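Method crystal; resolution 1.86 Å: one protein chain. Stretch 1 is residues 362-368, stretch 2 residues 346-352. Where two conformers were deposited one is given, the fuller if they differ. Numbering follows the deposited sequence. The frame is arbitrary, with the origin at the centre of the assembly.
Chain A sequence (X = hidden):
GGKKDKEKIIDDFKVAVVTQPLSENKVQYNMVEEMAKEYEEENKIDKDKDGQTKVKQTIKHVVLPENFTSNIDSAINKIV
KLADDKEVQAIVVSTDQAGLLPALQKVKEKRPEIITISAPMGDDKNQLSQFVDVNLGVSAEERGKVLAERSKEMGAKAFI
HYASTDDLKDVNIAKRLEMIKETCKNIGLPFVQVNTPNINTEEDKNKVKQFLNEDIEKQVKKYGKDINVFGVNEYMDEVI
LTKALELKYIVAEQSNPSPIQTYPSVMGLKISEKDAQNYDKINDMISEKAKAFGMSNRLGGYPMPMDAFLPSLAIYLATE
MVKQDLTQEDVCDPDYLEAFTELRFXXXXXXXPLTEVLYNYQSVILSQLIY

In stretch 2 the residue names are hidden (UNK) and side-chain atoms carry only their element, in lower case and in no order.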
# COMPACT_ATOMS: atom_id res chain seq x y z
N GLN A 362 12.67 5.24 2.17
CA GLN A 362 12.02 5.21 3.47
C GLN A 362 10.83 4.29 3.38
O GLN A 362 10.03 4.43 2.46
CB GLN A 362 11.55 6.62 3.86
CG GLN A 362 12.72 7.59 4.21
CD GLN A 362 13.29 7.43 5.61
OE1 GLN A 362 12.62 6.92 6.51
NE2 GLN A 362 14.53 7.92 5.82
N SER A 363 10.76 3.29 4.26
CA SER A 363 9.61 2.40 4.26
C SER A 363 8.66 2.92 5.31
O SER A 363 9.10 3.58 6.26
CB SER A 363 10.00 0.95 4.49
OG SER A 363 10.53 0.76 5.76
N VAL A 364 7.38 2.62 5.16
CA VAL A 364 6.36 3.17 6.04
C VAL A 364 5.39 2.10 6.50
O VAL A 364 5.09 1.19 5.74
CB VAL A 364 5.59 4.37 5.35
CG1 VAL A 364 5.09 4.01 3.99
CG2 VAL A 364 4.42 4.88 6.20
N ILE A 365 4.93 2.21 7.74
CA ILE A 365 3.83 1.42 8.27
C ILE A 365 2.88 2.44 8.83
O ILE A 365 3.31 3.33 9.54
CB ILE A 365 4.26 0.47 9.46
CG1 ILE A 365 5.31 -0.57 9.01
CG2 ILE A 365 3.01 -0.23 10.08
CD1 ILE A 365 4.85 -1.55 7.95
N LEU A 366 1.61 2.35 8.49
CA LEU A 366 0.62 3.30 9.04
C LEU A 366 0.13 2.85 10.41
O LEU A 366 0.22 1.67 10.73
CB LEU A 366 -0.59 3.42 8.09
CG LEU A 366 -0.21 3.96 6.73
CD1 LEU A 366 -1.45 3.99 5.80
CD2 LEU A 366 0.40 5.37 6.88
N SER A 367 -0.38 3.79 11.20
CA SER A 367 -0.99 3.49 12.47
C SER A 367 -2.16 2.56 12.29
O SER A 367 -2.82 2.55 11.26
CB SER A 367 -1.47 4.74 13.20
OG SER A 367 -0.38 5.39 13.81
N GLN A 368 -2.39 1.77 13.31
CA GLN A 368 -3.42 0.77 13.32
C GLN A 368 -4.80 1.42 13.36
O GLN A 368 -5.04 2.37 14.09
CB GLN A 368 -3.27 -0.11 14.56
CG GLN A 368 -4.28 -1.22 14.62
CD GLN A 368 -4.17 -2.05 15.88
OE1 GLN A 368 -4.01 -1.51 16.96
NE2 GLN A 368 -4.36 -3.34 15.76
N UNK A 346 -3.70 13.66 8.66
CA UNK A 346 -4.19 13.49 10.04
C UNK A 346 -4.14 12.06 10.57
O UNK A 346 -4.99 11.64 11.38
N UNK A 347 -3.15 11.30 10.11
CA UNK A 347 -2.91 9.96 10.60
C UNK A 347 -1.45 9.78 11.09
O UNK A 347 -0.50 10.47 10.65
c UNK A 347 -2.27 8.82 8.38
c UNK A 347 -2.72 7.86 7.21
c UNK A 347 -3.28 8.87 9.54
c UNK A 347 -4.75 9.05 9.04
N UNK A 348 -1.28 8.81 11.99
CA UNK A 348 0.05 8.47 12.48
C UNK A 348 0.70 7.45 11.57
O UNK A 348 0.03 6.68 10.83
N UNK A 349 2.02 7.43 11.62
CA UNK A 349 2.80 6.59 10.75
C UNK A 349 4.19 6.40 11.36
O UNK A 349 4.58 7.12 12.24
o UNK A 349 3.69 8.52 9.46
c UNK A 349 2.96 7.28 9.37
N UNK A 350 4.93 5.43 10.85
CA UNK A 350 6.35 5.31 11.20
C UNK A 350 7.15 5.01 9.95
O UNK A 350 6.84 4.08 9.20
c UNK A 350 6.58 4.21 12.26
c UNK A 350 8.28 2.89 13.69
o UNK A 350 7.31 2.42 14.31
o UNK A 350 9.41 2.37 13.75
c UNK A 350 8.05 4.13 12.80
N UNK A 351 8.19 5.83 9.73
CA UNK A 351 9.06 5.74 8.57
C UNK A 351 10.45 5.28 8.99
O UNK A 351 10.99 5.74 10.00
c UNK A 351 6.86 7.87 4.95
c UNK A 351 7.99 7.48 5.69
c UNK A 351 9.19 7.12 7.87
c UNK A 351 5.72 8.43 6.96
c UNK A 351 7.98 7.53 7.06
c UNK A 351 5.75 8.35 5.59
c UNK A 351 6.84 8.04 7.70
N UNK A 352 11.03 4.37 8.22
CA UNK A 352 12.31 3.76 8.54
C UNK A 352 13.25 3.80 7.33
O UNK A 352 12.86 3.33 6.26
o UNK A 352 11.13 2.22 10.00
c UNK A 352 12.08 2.28 8.94
c UNK A 352 13.39 1.61 9.36
O HOH W 1 13.12 0.73 5.21

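Position 346 has no side-chain atoms and lies out of reach of stretch 1. It is the first residue after a helix to leave helical geometry, and its phi of 61° is one that glycine adopts most easily. It is Gly 346.

Position 347 carries four carbons, forked at the first, with one arm two carbons long. Its CA-to-CB bond points toward stretch 1, and the carbon ending the longer arm lies 4.0 Å from CD2 of Leu 366, an apolar contact just before the strand begins. The pattern is that of Ile 347.

Position 348 again has backbone atoms alone. Its O accepts a hydrogen bond from N of Ser 367 at 2.9 Å, and an ideal CB here would fall 2.6 Å from OG of Ser 367, a clash. The absence of a side chain thus leaves room for that hydroxyl: Gly 348.

Position 349 has one carbon followed by one oxygen. It pairs with Leu 366 in a non-hydrogen-bonded bridge, CA to CA 4.3 Å, the narrow kind of pair. The short side chain shares a face with Leu 366, its CB 4.0 Å from CD2 of Leu 366 and 4.2 Å from CG2 of Val 364. This is Ser 349.

At position 350 three carbons run in a chain and the third bears two oxygens. The backbone bonds to Ile 365 in both directions, N to O and O to N, each at 3.0 Å, while the side chain is extended and exposed, as suits a carboxylate: Glu 350.

Position 351 shows one carbon and a six-carbon ring with no oxygen. The buried ring receives CB of Val 364 over one face, 3.9 Å from the ring centroid in a CH-pi contact, and CB of Gln 362 lies at its edge; a flat apolar ring suits this packing, hence Phe 351.

Position 352 has a carbon bearing one oxygen and one carbon. Its N donates to O of Ser 363, and N of Ser 363 donates to its O, both at 2.9 Å. A water also joins the pair, donating to the same O at 2.8 Å and hydrogen-bonding to OG of Ser 363 at 2.6 Å. The CB lies 3.9 Å from OG of Ser 363. Beta-branching suits a strand, and a hydroxyl this partly exposed site: Thr 352.

The contact is an antiparallel pairing of strands, their directions 158° apart, held by five backbone hydrogen bonds. Side chains alternate between faces, Val 364, Leu 366, Ser 349 and Phe 351 sharing one. Backbone bonding fixes the register, and packing of Val 364 on Phe 351 reinforces it.

Stretch 2 (346-352) GIGSEFT
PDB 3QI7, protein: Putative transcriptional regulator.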